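PDB 2GEY: AclR protein from Streptomyces galilaeus, which is a putative hydroxylase of the SnoaL-like family, probably acting in the biosynthesis of aromatic polyketide antibiotics. Local coordinates for residues Lys7-Glu12 with Leu107-Gly112. Numbering follows the deposited sequence.
Sequences KALCLE and LRFVDG
Phe-109 reaches from the strand toward the helix and meets Cys-10 and Leu-9 in a largely apolar contact that no hydrogen bond crosses. Its CB points toward the helix, and with CG anti to its own carbonyl carbon (chi1 -74°) the phenyl group has its far end next to the helix. CD2 lies beside the backbone C of Gly-112, 3.8 Å away and in the ring plane. Next along the ring, CE2 passes CB of Leu-9 at 4.3 Å, an oblique approach. CZ, the tip, lies 3.6 Å from SG of Cys-10, and the same sulfur is also 3.6 Å from CE1, so that it straddles the CE1-CZ bond. The sulfur sits close to the ring plane: SG is 4.7 Å from the ring centroid and 82° off the ring normal, an edge-on sulfur-aromatic contact. From two positions earlier, where CB also points toward the helix, CD1 of Leu-107 comes, in the conformer described, to 3.6 Å from SG of Cys-10; there the methyl group and the ring edge meet the sulfur side by side, both from the strand. Beyond the end of the strand, CD1 of Leu-9 approaches the carbonyl O of Gly-112 at 4.1 Å. Helix 7-12 and strand 107-110 run at 117° to each other, their axes 10.7 Å apart, a separation bridged by side chains. The contact packs the N-terminal helix 3-18 against the curved sheet of this NTF2-like alpha+beta barrel, where Cys-10 also touches Val-75 and Leu-77 of strand 74-84, and strand 98-110 lies between strands 74-84 and 113-122.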
ATOM      1  N   LYS A   7     -20.333  -5.364  -2.053  1.00 24.75           N
ATOM      2  CA  LYS A   7     -19.677  -5.060  -0.765  1.00 24.97           C
ATOM      3  C   LYS A   7     -20.017  -6.115   0.284  1.00 24.88           C
ATOM      4  O   LYS A   7     -19.128  -6.640   0.966  1.00 24.53           O
ATOM      5  CB  LYS A   7     -20.038  -3.664  -0.268  1.00 25.18           C
ATOM      6  CG  LYS A   7     -19.377  -2.575  -1.097  1.00 25.92           C
ATOM      7  CD  LYS A   7     -19.490  -1.188  -0.465  1.00 27.53           C
ATOM      8  CE  LYS A   7     -20.892  -0.615  -0.537  1.00 30.51           C
ATOM      9  NZ  LYS A   7     -20.878   0.860  -0.205  1.00 30.62           N
ATOM     10  N   ALA A   8     -21.297  -6.454   0.394  1.00 24.72           N
ATOM     11  CA  ALA A   8     -21.733  -7.473   1.355  1.00 24.88           C
ATOM     12  C   ALA A   8     -21.047  -8.807   1.100  1.00 25.01           C
ATOM     13  O   ALA A   8     -20.607  -9.474   2.041  1.00 25.36           O
ATOM     14  CB  ALA A   8     -23.250  -7.630   1.321  1.00 25.00           C
ATOM     15  N   LEU A   9     -20.932  -9.212  -0.167  1.00 24.76           N
ATOM     16  CA  LEU A   9     -20.255 -10.475  -0.482  1.00 24.84           C
ATOM     17  C   LEU A   9     -18.780 -10.415  -0.085  1.00 24.49           C
ATOM     18  O   LEU A   9     -18.239 -11.358   0.491  1.00 24.30           O
ATOM     19  CB  LEU A   9     -20.400 -10.824  -1.962  1.00 24.82           C
ATOM     20  CG  LEU A   9     -21.815 -11.267  -2.362  1.00 25.78           C
ATOM     21  CD1 LEU A   9     -21.982 -11.235  -3.870  1.00 27.84           C
ATOM     22  CD2 LEU A   9     -22.130 -12.655  -1.787  1.00 25.82           C
ATOM     23  N   CYS A  10     -18.128  -9.291  -0.358  1.00 24.72           N
ATOM     24  CA  CYS A  10     -16.725  -9.117   0.061  1.00 25.06           C
ATOM     25  C   CYS A  10     -16.567  -9.206   1.580  1.00 25.18           C
ATOM     26  O   CYS A  10     -15.604  -9.782   2.088  1.00 25.11           O
ATOM     27  CB  CYS A  10     -16.172  -7.788  -0.455  1.00 24.83           C
ATOM     28  SG  CYS A  10     -15.969  -7.782  -2.245  1.00 27.30           S
ATOM     29  N   LEU A  11     -17.516  -8.655   2.310  1.00 25.16           N
ATOM     30  CA  LEU A  11     -17.454  -8.725   3.764  1.00 25.24           C
ATOM     31  C   LEU A  11     -17.720 -10.137   4.278  1.00 25.51           C
ATOM     32  O   LEU A  11     -17.257 -10.507   5.355  1.00 25.14           O
ATOM     33  CB  LEU A  11     -18.391  -7.694   4.385  1.00 25.07           C
ATOM     34  CG  LEU A  11     -17.981  -6.240   4.109  1.00 25.50           C
ATOM     35  CD1 LEU A  11     -18.997  -5.295   4.690  1.00 27.88           C
ATOM     36  CD2 LEU A  11     -16.597  -5.928   4.687  1.00 26.80           C
ATOM     37  N   GLU A  12     -18.421 -10.946   3.488  1.00 26.03           N
ATOM     38  CA  GLU A  12     -18.564 -12.366   3.817  1.00 26.14           C
ATOM     39  C   GLU A  12     -17.257 -13.119   3.647  1.00 25.87           C
ATOM     40  O   GLU A  12     -16.954 -14.040   4.418  1.00 26.14           O
ATOM     41  CB  GLU A  12     -19.691 -13.015   3.000  1.00 27.15           C
ATOM     42  CG  GLU A  12     -21.077 -12.560   3.438  1.00 29.50           C
ATOM     43  CD  GLU A  12     -21.280 -12.677   4.927  1.00 36.70           C
ATOM     44  OE1 GLU A  12     -21.442 -13.816   5.421  1.00 41.40           O
ATOM     45  OE2 GLU A  12     -21.250 -11.626   5.613  1.00 41.96           O
ATOM     46  N   LEU A 107     -11.386  -6.406  -6.043  1.00 24.81           N
ATOM     47  CA  LEU A 107     -12.085  -7.546  -6.628  0.50 24.99           C
ATOM     48  C   LEU A 107     -13.045  -7.077  -7.709  1.00 24.95           C
ATOM     49  O   LEU A 107     -13.715  -6.060  -7.542  1.00 24.66           O
ATOM     50  CB  LEU A 107     -12.880  -8.295  -5.553  0.50 25.07           C
ATOM     51  CG  LEU A 107     -12.125  -8.919  -4.376  0.50 25.21           C
ATOM     52  CD1 LEU A 107     -13.110  -9.642  -3.480  0.50 26.55           C
ATOM     53  CD2 LEU A 107     -11.031  -9.868  -4.836  0.50 26.71           C
ATOM     54  N   ARG A 108     -13.103  -7.814  -8.815  1.00 24.91           N
ATOM     55  CA  ARG A 108     -14.081  -7.558  -9.870  1.00 25.18           C
ATOM     56  C   ARG A 108     -15.006  -8.767  -9.965  1.00 25.08           C
ATOM     57  O   ARG A 108     -14.537  -9.914  -9.981  1.00 24.40           O
ATOM     58  CB  ARG A 108     -13.407  -7.288 -11.223  1.00 25.10           C
ATOM     59  CG  ARG A 108     -14.406  -6.844 -12.294  1.00 25.83           C
ATOM     60  CD  ARG A 108     -13.733  -6.384 -13.554  1.00 27.26           C
ATOM     61  NE  ARG A 108     -13.258  -7.502 -14.354  1.00 29.09           N
ATOM     62  CZ  ARG A 108     -14.006  -8.210 -15.200  1.00 30.55           C
ATOM     63  NH1 ARG A 108     -15.306  -7.971 -15.353  1.00 31.42           N
ATOM     64  NH2 ARG A 108     -13.445  -9.189 -15.893  1.00 30.98           N
ATOM     65  N   PHE A 109     -16.311  -8.499 -10.045  1.00 25.14           N
ATOM     66  CA  PHE A 109     -17.345  -9.535 -10.035  1.00 25.60           C
ATOM     67  C   PHE A 109     -18.011  -9.698 -11.388  1.00 25.87           C
ATOM     68  O   PHE A 109     -18.228  -8.718 -12.097  1.00 25.27           O
ATOM     69  CB  PHE A 109     -18.449  -9.177  -9.035  1.00 25.51           C
ATOM     70  CG  PHE A 109     -18.048  -9.355  -7.599  1.00 25.11           C
ATOM     71  CD1 PHE A 109     -17.260  -8.401  -6.967  1.00 25.31           C
ATOM     72  CD2 PHE A 109     -18.459 -10.478  -6.883  1.00 25.35           C
ATOM     73  CE1 PHE A 109     -16.873  -8.567  -5.645  1.00 26.52           C
ATOM     74  CE2 PHE A 109     -18.088 -10.643  -5.557  1.00 25.60           C
ATOM     75  CZ  PHE A 109     -17.287  -9.685  -4.944  1.00 25.96           C
ATOM     76  N   VAL A 110     -18.351 -10.942 -11.716  1.00 26.15           N
ATOM     77  CA  VAL A 110     -19.274 -11.258 -12.805  1.00 27.17           C
ATOM     78  C   VAL A 110     -20.231 -12.327 -12.287  1.00 27.61           C
ATOM     79  O   VAL A 110     -19.793 -13.349 -11.758  1.00 27.26           O
ATOM     80  CB  VAL A 110     -18.560 -11.800 -14.073  1.00 27.12           C
ATOM     81  CG1 VAL A 110     -19.594 -12.170 -15.131  1.00 28.24           C
ATOM     82  CG2 VAL A 110     -17.574 -10.782 -14.623  1.00 27.60           C
ATOM     83  N   ASP A 111     -21.532 -12.075 -12.422  1.00 28.60           N
ATOM     84  CA  ASP A 111     -22.571 -12.999 -11.963  1.00 29.23           C
ATOM     85  C   ASP A 111     -22.386 -13.446 -10.514  1.00 29.27           C
ATOM     86  O   ASP A 111     -22.597 -14.615 -10.190  1.00 29.54           O
ATOM     87  CB  ASP A 111     -22.642 -14.221 -12.882  1.00 30.58           C
ATOM     88  CG  ASP A 111     -23.051 -13.864 -14.290  1.00 34.41           C
ATOM     89  OD1 ASP A 111     -23.794 -12.869 -14.460  1.00 39.72           O
ATOM     90  OD2 ASP A 111     -22.623 -14.568 -15.233  1.00 38.85           O
ATOM     91  N   GLY A 112     -21.981 -12.516  -9.655  1.00 28.26           N
ATOM     92  CA  GLY A 112     -21.818 -12.787  -8.232  1.00 28.46           C
ATOM     93  C   GLY A 112     -20.534 -13.502  -7.833  1.00 28.37           C
ATOM     94  O   GLY A 112     -20.329 -13.779  -6.650  1.00 29.41           O
TER